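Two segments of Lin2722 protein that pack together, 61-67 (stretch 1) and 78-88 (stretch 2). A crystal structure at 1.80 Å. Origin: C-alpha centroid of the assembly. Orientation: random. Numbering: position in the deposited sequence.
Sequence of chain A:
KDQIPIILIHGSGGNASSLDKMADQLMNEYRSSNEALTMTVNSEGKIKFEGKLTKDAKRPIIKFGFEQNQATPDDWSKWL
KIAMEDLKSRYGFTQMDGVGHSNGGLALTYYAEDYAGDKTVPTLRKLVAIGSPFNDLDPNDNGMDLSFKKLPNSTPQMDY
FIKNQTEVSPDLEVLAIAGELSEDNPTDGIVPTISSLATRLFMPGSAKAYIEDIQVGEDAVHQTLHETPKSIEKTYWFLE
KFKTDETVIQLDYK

Stretch 1 (61-67) IIKFGFE
Stretch 2 (78-88) KWLKIAMEDLK

Residues 61-66 of Lin2722 form an extended strand (phi -81 to -134°, psi 103 to 141°), against which residues 78-88 pack as one segment of a longer helix. Their axes approach to 10.3 Å with N-to-C directions 133° apart, so the chains run in roughly opposing senses: F66 lies near W79 (CA-CA 8.3 Å) and I62 near L87 (CA-CA 9.7 Å). Strand alternation directs the CA-CB bonds of I62, F64 and F66 toward the helix and leaves I61 and K63 out of reach. No hydrogen bond crosses the interface, which buries 315 Å² through apolar contacts.

F64 occupies the middle. Its t rotamer (chi1 -159°, chi2 87°) extends the ring to the helix, where CZ lies 3.8 Å from A83 CB, which meets the ring at its edge, near the ring plane. L80 (t, p) points sideways at CB, but its end comes nearer and sets CD1 over one face of the F64 ring, 4.0 Å from the centroid of the CG-to-CZ ring and 14° off its normal, a CH-pi contact. Selenomethionine M84 (chi1 -66°, chi2 -57°, chi3 94°) also starts sideways; its folded chain brings CE to 3.8 Å from F64 CE1.

At the strand's end F66 adopts m (chi1 -66°, chi2 -78°). Its CD1 meets W79 CE3 at 3.9 Å, at the edge of the indole, which is held by chi1 -58° and chi2 -28°. F66 CZ also lies 4.2 Å from L80 CB, so L80 touches both phenylalanines. At the other end, I62 (m, m) places CG1 4.2 Å from CD2 of L87 (t, p), a looser contact.

Within the helix, backbone hydrogen bonds such as M84 N to L80 O (2.7 Å) run from residue i+4 to residue i, while K81 NZ and E85 OE2 form a 2.6 Å salt bridge out of reach of the strand.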

# COMPACT_ATOMS: atom_id res chain seq x y z
N ILE A 61 -13.07 -7.40 2.22
CA ILE A 61 -11.73 -7.22 2.73
C ILE A 61 -10.96 -8.56 2.75
O ILE A 61 -11.44 -9.60 3.23
CB ILE A 61 -11.77 -6.55 4.12
CG1 ILE A 61 -12.30 -5.11 3.97
CG2 ILE A 61 -10.37 -6.58 4.81
CD1 ILE A 61 -12.55 -4.45 5.31
N ILE A 62 -9.75 -8.52 2.20
CA ILE A 62 -8.83 -9.65 2.28
C ILE A 62 -7.70 -9.30 3.25
O ILE A 62 -6.80 -8.50 2.97
CB ILE A 62 -8.26 -10.01 0.90
CG1 ILE A 62 -9.38 -10.11 -0.16
CG2 ILE A 62 -7.34 -11.29 1.00
CD1 ILE A 62 -10.47 -11.14 0.05
N LYS A 63 -7.79 -9.87 4.44
CA LYS A 63 -6.77 -9.67 5.46
C LYS A 63 -5.63 -10.62 5.14
O LYS A 63 -5.76 -11.83 5.28
CB LYS A 63 -7.34 -9.93 6.85
CG LYS A 63 -8.50 -9.02 7.18
CD LYS A 63 -8.97 -9.19 8.63
CE LYS A 63 -10.13 -8.29 8.93
NZ LYS A 63 -10.65 -8.53 10.32
N PHE A 64 -4.50 -10.07 4.74
CA PHE A 64 -3.42 -10.90 4.21
C PHE A 64 -2.27 -11.06 5.20
O PHE A 64 -1.87 -10.10 5.86
CB PHE A 64 -2.92 -10.31 2.89
CG PHE A 64 -2.21 -11.30 2.06
CD1 PHE A 64 -2.92 -12.11 1.18
CD2 PHE A 64 -0.84 -11.46 2.16
CE1 PHE A 64 -2.29 -13.06 0.42
CE2 PHE A 64 -0.19 -12.41 1.39
CZ PHE A 64 -0.91 -13.22 0.52
N GLY A 65 -1.70 -12.26 5.27
CA GLY A 65 -0.57 -12.48 6.14
C GLY A 65 0.54 -13.23 5.44
O GLY A 65 0.29 -14.24 4.83
N PHE A 66 1.77 -12.76 5.58
CA PHE A 66 2.96 -13.52 5.19
C PHE A 66 3.57 -14.22 6.40
O PHE A 66 4.01 -13.56 7.35
CB PHE A 66 4.01 -12.58 4.63
CG PHE A 66 3.62 -11.92 3.34
CD1 PHE A 66 3.70 -12.62 2.16
CD2 PHE A 66 3.16 -10.61 3.31
CE1 PHE A 66 3.34 -12.03 0.95
CE2 PHE A 66 2.75 -10.03 2.12
CZ PHE A 66 2.89 -10.74 0.92
N GLU A 67 3.65 -15.56 6.39
CA GLU A 67 4.30 -16.27 7.51
C GLU A 67 5.76 -15.81 7.67
O GLU A 67 6.28 -15.71 8.80
CB GLU A 67 4.30 -17.78 7.30
CG GLU A 67 4.94 -18.49 8.50
CD GLU A 67 4.42 -19.91 8.80
OE1 GLU A 67 3.74 -20.53 7.95
OE2 GLU A 67 4.71 -20.39 9.92
N LYS A 78 6.21 -11.48 -4.98
CA LYS A 78 6.16 -12.79 -5.67
C LYS A 78 5.20 -13.76 -5.00
O LYS A 78 4.43 -14.43 -5.67
CB LYS A 78 7.55 -13.41 -5.72
CG LYS A 78 8.53 -12.65 -6.58
CD LYS A 78 9.87 -13.38 -6.63
CE LYS A 78 11.01 -12.43 -6.91
NZ LYS A 78 10.71 -11.55 -8.10
N TRP A 79 5.23 -13.81 -3.67
CA TRP A 79 4.32 -14.69 -2.92
C TRP A 79 2.86 -14.21 -3.00
O TRP A 79 1.93 -15.03 -3.10
CB TRP A 79 4.77 -14.84 -1.47
CG TRP A 79 6.13 -15.38 -1.35
CD1 TRP A 79 6.79 -16.20 -2.23
CD2 TRP A 79 7.03 -15.14 -0.27
NE1 TRP A 79 8.08 -16.45 -1.77
CE2 TRP A 79 8.24 -15.81 -0.57
CE3 TRP A 79 6.95 -14.42 0.91
CZ2 TRP A 79 9.34 -15.79 0.31
CZ3 TRP A 79 8.05 -14.38 1.76
CH2 TRP A 79 9.21 -15.09 1.48
N LEU A 80 2.67 -12.90 -2.96
CA LEU A 80 1.35 -12.31 -3.14
C LEU A 80 0.77 -12.68 -4.50
O LEU A 80 -0.40 -13.07 -4.58
CB LEU A 80 1.43 -10.79 -2.99
CG LEU A 80 0.16 -9.96 -3.18
CD1 LEU A 80 -0.86 -10.37 -2.13
CD2 LEU A 80 0.50 -8.49 -3.08
N LYS A 81 1.57 -12.58 -5.57
CA LYS A 81 1.12 -13.00 -6.91
C LYS A 81 0.60 -14.43 -6.93
O LYS A 81 -0.44 -14.71 -7.47
CB LYS A 81 2.27 -12.86 -7.94
CG LYS A 81 2.20 -13.75 -9.22
CD LYS A 81 1.47 -13.07 -10.29
CE LYS A 81 1.68 -13.72 -11.67
NZ LYS A 81 2.22 -15.11 -11.79
N ILE A 82 1.34 -15.33 -6.30
CA ILE A 82 0.95 -16.74 -6.26
C ILE A 82 -0.42 -16.88 -5.58
O ILE A 82 -1.31 -17.58 -6.08
CB ILE A 82 2.02 -17.60 -5.55
CG1 ILE A 82 3.31 -17.62 -6.40
CG2 ILE A 82 1.51 -19.02 -5.29
CD1 ILE A 82 4.54 -18.17 -5.66
N ALA A 83 -0.58 -16.19 -4.47
CA ALA A 83 -1.84 -16.19 -3.72
C ALA A 83 -2.98 -15.49 -4.48
O ALA A 83 -4.15 -15.95 -4.45
CB ALA A 83 -1.62 -15.56 -2.37
N MSE A 84 -2.67 -14.39 -5.15
CA MSE A 84 -3.66 -13.69 -5.98
C MSE A 84 -4.13 -14.52 -7.18
O MSE A 84 -5.30 -14.40 -7.57
CB MSE A 84 -3.15 -12.34 -6.46
CG MSE A 84 -2.94 -11.35 -5.35
SE MSE A 84 -4.60 -11.03 -4.25
CE MSE A 84 -4.28 -12.34 -2.77
N GLU A 85 -3.26 -15.39 -7.72
CA GLU A 85 -3.70 -16.33 -8.77
C GLU A 85 -4.80 -17.24 -8.20
O GLU A 85 -5.81 -17.50 -8.86
CB GLU A 85 -2.56 -17.16 -9.35
CG GLU A 85 -1.59 -16.36 -10.16
CD GLU A 85 -0.30 -17.14 -10.52
OE1 GLU A 85 0.18 -17.96 -9.70
OE2 GLU A 85 0.26 -16.88 -11.60
N ASP A 86 -4.62 -17.69 -6.97
CA ASP A 86 -5.63 -18.56 -6.34
C ASP A 86 -6.90 -17.79 -6.01
O ASP A 86 -8.01 -18.32 -6.22
CB ASP A 86 -5.07 -19.18 -5.06
CG ASP A 86 -4.07 -20.27 -5.32
OD1 ASP A 86 -3.98 -20.75 -6.48
OD2 ASP A 86 -3.39 -20.67 -4.35
N LEU A 87 -6.76 -16.57 -5.50
CA LEU A 87 -7.94 -15.74 -5.20
C LEU A 87 -8.78 -15.50 -6.44
O LEU A 87 -10.01 -15.66 -6.39
CB LEU A 87 -7.53 -14.40 -4.61
CG LEU A 87 -8.67 -13.51 -4.09
CD1 LEU A 87 -9.49 -14.19 -2.92
CD2 LEU A 87 -8.16 -12.15 -3.68
N LYS A 88 -8.13 -15.14 -7.54
CA LYS A 88 -8.84 -14.85 -8.79
C LYS A 88 -9.46 -16.15 -9.34
O LYS A 88 -10.60 -16.16 -9.85
CB LYS A 88 -7.95 -14.19 -9.84
CG LYS A 88 -8.74 -13.73 -11.11
CD LYS A 88 -7.99 -12.77 -12.01
CE LYS A 88 -8.85 -12.30 -13.18
NZ LYS A 88 -8.82 -13.33 -14.21